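Long-range contacts in Cobalt/magnesium transport protein CorA (Methanocaldococcus jannaschii, PDB 4EGW), which mediates the influx of magnesium ions as a homopentamer that opens when cytoplasmic magnesium is low and closes when it is high: residues Ile79-Glu83 with Ile126-Lys130; Ile99-Pro103 with Ile165-Tyr169. All blocks are in the same frame, centred on the assembly; numbering follows the deposited sequence.

Contact 1: Ile79-Glu83 with Ile126-Lys130; sequences IGLDE and IHSDK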
ATOM      1  N   ILE A  79      -1.211 -27.008 -12.964  1.00 64.47           N
ATOM      2  CA  ILE A  79      -2.211 -25.955 -12.937  1.00 64.48           C
ATOM      3  C   ILE A  79      -1.523 -24.696 -12.431  1.00 60.64           C
ATOM      4  O   ILE A  79      -1.593 -23.644 -13.066  1.00 62.69           O
ATOM      5  CB  ILE A  79      -3.388 -26.278 -11.988  1.00 64.79           C
ATOM      6  CG1 ILE A  79      -3.838 -27.731 -12.136  1.00 66.72           C
ATOM      7  CG2 ILE A  79      -4.555 -25.341 -12.254  1.00 63.66           C
ATOM      8  CD1 ILE A  79      -4.885 -28.140 -11.110  1.00 68.28           C
ATOM      9  N   GLY A  80      -0.845 -24.825 -11.292  1.00 55.52           N
ATOM     10  CA  GLY A  80      -0.218 -23.696 -10.625  1.00 54.69           C
ATOM     11  C   GLY A  80       0.764 -22.899 -11.467  1.00 55.47           C
ATOM     12  O   GLY A  80       0.840 -21.680 -11.360  1.00 54.59           O
ATOM     13  N   LEU A  81       1.513 -23.588 -12.317  1.00 60.34           N
ATOM     14  CA  LEU A  81       2.545 -22.941 -13.119  1.00 56.64           C
ATOM     15  C   LEU A  81       2.007 -22.345 -14.410  1.00 59.90           C
ATOM     16  O   LEU A  81       2.780 -21.844 -15.227  1.00 60.65           O
ATOM     17  CB  LEU A  81       3.670 -23.918 -13.445  1.00 57.77           C
ATOM     18  CG  LEU A  81       4.596 -24.217 -12.277  1.00 63.26           C
ATOM     19  CD1 LEU A  81       5.618 -25.229 -12.703  1.00 66.49           C
ATOM     20  CD2 LEU A  81       5.267 -22.945 -11.793  1.00 65.24           C
ATOM     21  N   ASP A  82       0.696 -22.429 -14.620  1.00 61.07           N
ATOM     22  CA  ASP A  82       0.097 -21.804 -15.796  1.00 58.38           C
ATOM     23  C   ASP A  82      -0.293 -20.389 -15.402  1.00 54.75           C
ATOM     24  O   ASP A  82      -1.132 -20.180 -14.528  1.00 58.04           O
ATOM     25  CB  ASP A  82      -1.109 -22.604 -16.305  1.00 63.58           C
ATOM     26  CG  ASP A  82      -1.559 -22.177 -17.701  1.00 68.65           C
ATOM     27  OD1 ASP A  82      -1.228 -21.051 -18.135  1.00 69.33           O
ATOM     28  OD2 ASP A  82      -2.259 -22.970 -18.366  1.00 70.82           O
ATOM     29  N   GLU A  83       0.351 -19.416 -16.030  1.00 54.94           N
ATOM     30  CA  GLU A  83       0.162 -18.031 -15.645  1.00 58.99           C
ATOM     31  C   GLU A  83      -0.976 -17.390 -16.428  1.00 59.52           C
ATOM     32  O   GLU A  83      -1.327 -16.233 -16.188  1.00 62.28           O
ATOM     33  CB  GLU A  83       1.463 -17.227 -15.777  1.00 64.62           C
ATOM     34  CG  GLU A  83       2.084 -17.214 -17.167  1.00 67.60           C
ATOM     35  CD  GLU A  83       3.234 -18.196 -17.308  1.00 73.01           C
ATOM     36  OE1 GLU A  83       4.381 -17.745 -17.521  1.00 75.85           O
ATOM     37  OE2 GLU A  83       2.991 -19.420 -17.211  1.00 73.18           O
ATOM     38  N   ILE A 126       2.631 -21.715  -5.814  1.00 53.12           N
ATOM     39  CA  ILE A 126       3.396 -22.084  -6.985  1.00 54.10           C
ATOM     40  C   ILE A 126       3.193 -21.077  -8.122  1.00 57.58           C
ATOM     41  O   ILE A 126       2.057 -20.762  -8.509  1.00 53.25           O
ATOM     42  CB  ILE A 126       3.055 -23.520  -7.425  1.00 53.23           C
ATOM     43  CG1 ILE A 126       3.961 -23.954  -8.574  1.00 60.03           C
ATOM     44  CG2 ILE A 126       1.579 -23.646  -7.785  1.00 47.25           C
ATOM     45  CD1 ILE A 126       4.749 -25.202  -8.255  1.00 63.59           C
ATOM     46  N   HIS A 127       4.304 -20.554  -8.633  1.00 55.03           N
ATOM     47  CA  HIS A 127       4.242 -19.572  -9.698  1.00 47.18           C
ATOM     48  C   HIS A 127       5.374 -19.721 -10.695  1.00 52.84           C
ATOM     49  O   HIS A 127       6.512 -19.988 -10.316  1.00 61.02           O
ATOM     50  CB  HIS A 127       4.214 -18.151  -9.126  1.00 43.43           C
ATOM     51  CG  HIS A 127       5.303 -17.857  -8.141  1.00 49.40           C
ATOM     52  ND1 HIS A 127       6.372 -17.036  -8.436  1.00 52.75           N
ATOM     53  CD2 HIS A 127       5.475 -18.247  -6.856  1.00 51.23           C
ATOM     54  CE1 HIS A 127       7.162 -16.944  -7.381  1.00 49.94           C
ATOM     55  NE2 HIS A 127       6.640 -17.669  -6.407  1.00 51.21           N
ATOM     56  N   SER A 128       5.043 -19.573 -11.974  1.00 48.03           N
ATOM     57  CA  SER A 128       6.036 -19.545 -13.038  1.00 55.96           C
ATOM     58  C   SER A 128       6.712 -18.183 -13.202  1.00 67.22           C
ATOM     59  O   SER A 128       7.843 -18.096 -13.683  1.00 77.64           O
ATOM     60  CB  SER A 128       5.418 -19.992 -14.358  1.00 59.62           C
ATOM     61  OG  SER A 128       4.993 -21.342 -14.272  1.00 63.88           O
ATOM     62  N   ASP A 129       6.009 -17.119 -12.834  1.00 64.78           N
ATOM     63  CA  ASP A 129       6.583 -15.776 -12.884  1.00 63.10           C
ATOM     64  C   ASP A 129       6.868 -15.307 -11.467  1.00 60.09           C
ATOM     65  O   ASP A 129       6.179 -15.698 -10.527  1.00 62.51           O
ATOM     66  CB  ASP A 129       5.641 -14.786 -13.583  1.00 61.19           C
ATOM     67  CG  ASP A 129       5.975 -14.586 -15.057  1.00 62.24           C
ATOM     68  OD1 ASP A 129       7.155 -14.721 -15.438  1.00 61.63           O
ATOM     69  OD2 ASP A 129       5.052 -14.280 -15.841  1.00 65.20           O
ATOM     70  N   LYS A 130       7.891 -14.482 -11.297  1.00 54.14           N
ATOM     71  CA  LYS A 130       8.133 -13.931  -9.982  1.00 49.79           C
ATOM     72  C   LYS A 130       6.852 -13.247  -9.551  1.00 56.13           C
ATOM     73  O   LYS A 130       6.108 -12.711 -10.375  1.00 61.15           O
ATOM     74  CB  LYS A 130       9.265 -12.916 -10.015  1.00 48.66           C
ATOM     75  CG  LYS A 130      10.114 -12.888  -8.751  1.00 63.28           C
ATOM     76  CD  LYS A 130       9.290 -12.809  -7.453  1.00 70.52           C
ATOM     77  CE  LYS A 130       9.275 -14.143  -6.693  1.00 70.73           C
ATOM     78  NZ  LYS A 130       9.344 -13.979  -5.206  1.00 70.26           N
TER
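Ile126 fits against the backbone of Gly80 and the side chain of Leu81, and this is the tightly packed part of the contact. With no side chain on Gly80 to hold the two segments apart, the CG2 methyl of Ile126 comes to 3.4 Å from Gly80 CA. CG1, the other branch of Ile126, stands anti to the backbone N (chi1 -174°) and lies 3.6 Å from Leu81 CD2. The two side chains cross at about a right angle and touch through these two atoms and Leu81 CG. The same Leu81 methyl also borders the start of the turn, 3.4 Å from Ser128 N. Ser128 adds the one hydrogen bond between the segments, from its OG to Leu81 O; the modelled 2.5 Å is very short, and the exact length is doubtful.

Beyond this serine the partly exposed side is much looser. Glu83 CG sits between its own backbone N and carbonyl carbon (chi1 58°) and the chain then bends, bringing OE2 only to 3.8 Å from Ser128 CB. Its OE1 stands 3.9 Å from Asp129 OD2, with the carboxylate planes 76° apart. These like charges would probably repel one another, although Asp129 OD2 is held by a hydrogen bond with Thr112 OG1.

His127 turns the other way, toward strand 51-56, where its ring meets that of Tyr56 with the planes nearly parallel and its NE2 bonds to Asp54 OD2. The contact thus joins helix 74-80 and the residues that follow it to strand 122-127 and the turn beyond it. That strand lies in the sheet between strands 51-56 and 110-119; Tyr117 of the latter also bonds to Gly80 N and touches Ile126.

Contact 2: Ile99-Pro103 with Ile165-Tyr169; sequences IYKAP and ITRSY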
ATOM      1  N   ILE A  99      -6.179 -20.287  -7.587  1.00 45.48           N
ATOM      2  CA  ILE A  99      -5.484 -19.579  -8.637  1.00 51.27           C
ATOM      3  C   ILE A  99      -5.720 -18.110  -8.338  1.00 52.88           C
ATOM      4  O   ILE A  99      -6.819 -17.715  -7.939  1.00 56.90           O
ATOM      5  CB  ILE A  99      -6.072 -19.929 -10.033  1.00 35.55           C
ATOM      6  CG1 ILE A  99      -6.062 -21.451 -10.264  1.00 30.97           C
ATOM      7  CG2 ILE A  99      -5.335 -19.165 -11.150  1.00 32.67           C
ATOM      8  CD1 ILE A  99      -4.690 -22.090 -10.160  1.00 28.44           C
ATOM      9  N   TYR A 100      -4.698 -17.290  -8.508  1.00 45.72           N
ATOM     10  CA  TYR A 100      -4.873 -15.888  -8.216  1.00 36.88           C
ATOM     11  C   TYR A 100      -4.020 -15.067  -9.154  1.00 44.03           C
ATOM     12  O   TYR A 100      -2.951 -15.510  -9.570  1.00 46.08           O
ATOM     13  CB  TYR A 100      -4.473 -15.632  -6.777  1.00 35.59           C
ATOM     14  CG  TYR A 100      -5.271 -14.557  -6.103  1.00 39.07           C
ATOM     15  CD1 TYR A 100      -6.559 -14.802  -5.659  1.00 41.28           C
ATOM     16  CD2 TYR A 100      -4.732 -13.295  -5.900  1.00 44.64           C
ATOM     17  CE1 TYR A 100      -7.293 -13.816  -5.030  1.00 47.80           C
ATOM     18  CE2 TYR A 100      -5.453 -12.303  -5.272  1.00 48.66           C
ATOM     19  CZ  TYR A 100      -6.734 -12.566  -4.836  1.00 49.78           C
ATOM     20  OH  TYR A 100      -7.451 -11.572  -4.211  1.00 53.32           O
ATOM     21  N   LYS A 101      -4.505 -13.879  -9.508  1.00 48.16           N
ATOM     22  CA  LYS A 101      -3.760 -12.982 -10.385  1.00 44.80           C
ATOM     23  C   LYS A 101      -2.996 -11.933  -9.594  1.00 42.80           C
ATOM     24  O   LYS A 101      -3.580 -11.130  -8.865  1.00 39.90           O
ATOM     25  CB  LYS A 101      -4.682 -12.292 -11.389  1.00 44.14           C
ATOM     26  CG  LYS A 101      -5.105 -13.173 -12.547  1.00 46.27           C
ATOM     27  CD  LYS A 101      -4.113 -13.154 -13.695  1.00 32.81           C
ATOM     28  CE  LYS A 101      -4.522 -14.161 -14.724  1.00 28.29           C
ATOM     29  NZ  LYS A 101      -3.552 -14.137 -15.840  1.00 43.03           N
ATOM     30  N   ALA A 102      -1.684 -11.937  -9.768  1.00 40.88           N
ATOM     31  CA  ALA A 102      -0.828 -10.988  -9.105  1.00 40.58           C
ATOM     32  C   ALA A 102      -0.150 -10.123 -10.160  1.00 41.58           C
ATOM     33  O   ALA A 102       0.102 -10.579 -11.278  1.00 40.25           O
ATOM     34  CB  ALA A 102       0.197 -11.723  -8.299  1.00 41.06           C
ATOM     35  N   PRO A 103       0.139  -8.864  -9.811  1.00 37.64           N
ATOM     36  CA  PRO A 103       0.848  -7.968 -10.727  1.00 37.79           C
ATOM     37  C   PRO A 103       2.171  -8.585 -11.209  1.00 37.67           C
ATOM     38  O   PRO A 103       2.839  -9.300 -10.470  1.00 47.23           O
ATOM     39  CB  PRO A 103       1.111  -6.725  -9.859  1.00 40.77           C
ATOM     40  CG  PRO A 103       0.056  -6.765  -8.811  1.00 40.81           C
ATOM     41  CD  PRO A 103      -0.104  -8.230  -8.502  1.00 40.98           C
ATOM     42  N   ILE A 165      -0.470  -9.516  -2.315  1.00 43.89           N
ATOM     43  CA  ILE A 165      -0.708  -9.390  -3.739  1.00 44.55           C
ATOM     44  C   ILE A 165      -1.549  -8.153  -3.927  1.00 46.91           C
ATOM     45  O   ILE A 165      -1.128  -7.196  -4.575  1.00 45.67           O
ATOM     46  CB  ILE A 165      -1.472 -10.585  -4.293  1.00 47.33           C
ATOM     47  CG1 ILE A 165      -0.631 -11.853  -4.170  1.00 45.78           C
ATOM     48  CG2 ILE A 165      -1.861 -10.341  -5.740  1.00 48.09           C
ATOM     49  CD1 ILE A 165      -1.323 -13.073  -4.724  1.00 45.11           C
ATOM     50  N   THR A 166      -2.718  -8.148  -3.294  1.00 47.50           N
ATOM     51  CA  THR A 166      -3.652  -7.041  -3.462  1.00 45.40           C
ATOM     52  C   THR A 166      -2.944  -5.702  -3.265  1.00 42.19           C
ATOM     53  O   THR A 166      -3.207  -4.728  -3.980  1.00 44.31           O
ATOM     54  CB  THR A 166      -4.856  -7.171  -2.522  1.00 45.73           C
ATOM     55  OG1 THR A 166      -5.479  -8.452  -2.719  1.00 49.59           O
ATOM     56  CG2 THR A 166      -5.870  -6.073  -2.804  1.00 39.78           C
ATOM     57  N   ARG A 167      -2.029  -5.676  -2.303  1.00 37.97           N
ATOM     58  CA  ARG A 167      -1.211  -4.502  -2.033  1.00 33.56           C
ATOM     59  C   ARG A 167      -0.244  -4.189  -3.168  1.00 40.65           C
ATOM     60  O   ARG A 167       0.108  -3.026  -3.388  1.00 33.12           O
ATOM     61  CB  ARG A 167      -0.450  -4.689  -0.735  1.00 29.28           C
ATOM     62  CG  ARG A 167      -1.106  -3.989   0.429  1.00 39.44           C
ATOM     63  CD  ARG A 167      -0.318  -4.209   1.717  1.00 52.65           C
ATOM     64  NE  ARG A 167       1.107  -3.930   1.560  1.00 60.72           N
ATOM     65  CZ  ARG A 167       1.706  -2.835   2.012  1.00 69.94           C
ATOM     66  NH1 ARG A 167       1.004  -1.909   2.654  1.00 70.64           N
ATOM     67  NH2 ARG A 167       3.009  -2.669   1.833  1.00 76.20           N
ATOM     68  N   SER A 168       0.190  -5.227  -3.882  1.00 49.76           N
ATOM     69  CA  SER A 168       0.964  -5.023  -5.105  1.00 51.62           C
ATOM     70  C   SER A 168       0.124  -4.154  -6.025  1.00 51.09           C
ATOM     71  O   SER A 168       0.553  -3.100  -6.474  1.00 50.68           O
ATOM     72  CB  SER A 168       1.269  -6.354  -5.810  1.00 54.58           C
ATOM     73  OG  SER A 168       1.975  -7.263  -4.984  1.00 59.69           O
ATOM     74  N   TYR A 169      -1.095  -4.603  -6.290  1.00 46.90           N
ATOM     75  CA  TYR A 169      -1.981  -3.883  -7.183  1.00 43.38           C
ATOM     76  C   TYR A 169      -2.178  -2.449  -6.728  1.00 43.17           C
ATOM     77  O   TYR A 169      -2.065  -1.505  -7.528  1.00 36.45           O
ATOM     78  CB  TYR A 169      -3.335  -4.556  -7.208  1.00 40.33           C
ATOM     79  CG  TYR A 169      -3.442  -5.786  -8.076  1.00 36.54           C
ATOM     80  CD1 TYR A 169      -3.510  -5.672  -9.453  1.00 38.13           C
ATOM     81  CD2 TYR A 169      -3.539  -7.057  -7.519  1.00 33.94           C
ATOM     82  CE1 TYR A 169      -3.655  -6.791 -10.262  1.00 35.90           C
ATOM     83  CE2 TYR A 169      -3.680  -8.181  -8.323  1.00 31.31           C
ATOM     84  CZ  TYR A 169      -3.742  -8.036  -9.691  1.00 31.66           C
ATOM     85  OH  TYR A 169      -3.884  -9.129 -10.505  1.00 34.75           O
TER
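Tyr100 opens the contact with CD2 of its ring 3.6 Å from Ile165 CD1, which comes at it obliquely, while Asn216 and Leu220 of helix 193-225 pack against the same ring. At Lys101 the backbone matters: Tyr169 OH donates to Lys101 O at 2.6 Å. The hydroxyl approaches from well above the carbonyl plane, with a C=O...O angle of 101°, and Asn216 ND2 bonds to the same oxygen. Ala102 then sets its methyl against the helix, CB lying 3.6 Å from Ile165 CG2. Pro103 ends the run, its CG centred over one face of the Tyr169 ring, 3.6 Å from the centroid in a CH-pi contact, and 3.3 Å from Ser168 CB. With CG anti to its carbonyl carbon (chi1 -80°), the Tyr169 ring reaches back along the strand to Lys101 O, and Phe209 meets it edge-to-face. A leucine in place of Tyr169 would probably leave Lys101 O without its hydroxyl donor and Pro103 without the aromatic face it rests on. The axes of 99-103 and 165-169 approach to 7.2 Å and their directions differ by 45°, a buried sheet-helix interface of the kind found in the alpha/beta/alpha cytoplasmic domain of CorA transporters.

Overall arrangement
The two contacts lie 13 Å apart, centre to centre, and both reach the same mixed sheet. Contact 1 ties helix 74-80 to strand 122-127, whereas contact 2 ties strand 96-104 to helix 156-186; strand 110-119 separates the two strands. Their segments alternate along the chain, 79-83, 99-103, 126-130 and then 165-169, so the two connections cross along the chain. They also meet directly: Lys101 NZ probably bonds to Glu83 O at 3.1 Å, and Ile79 packs on Ile99. Together they link the sheet to helices of the cytoplasmic region, whose subunit shape changes as magnesium levels govern gating.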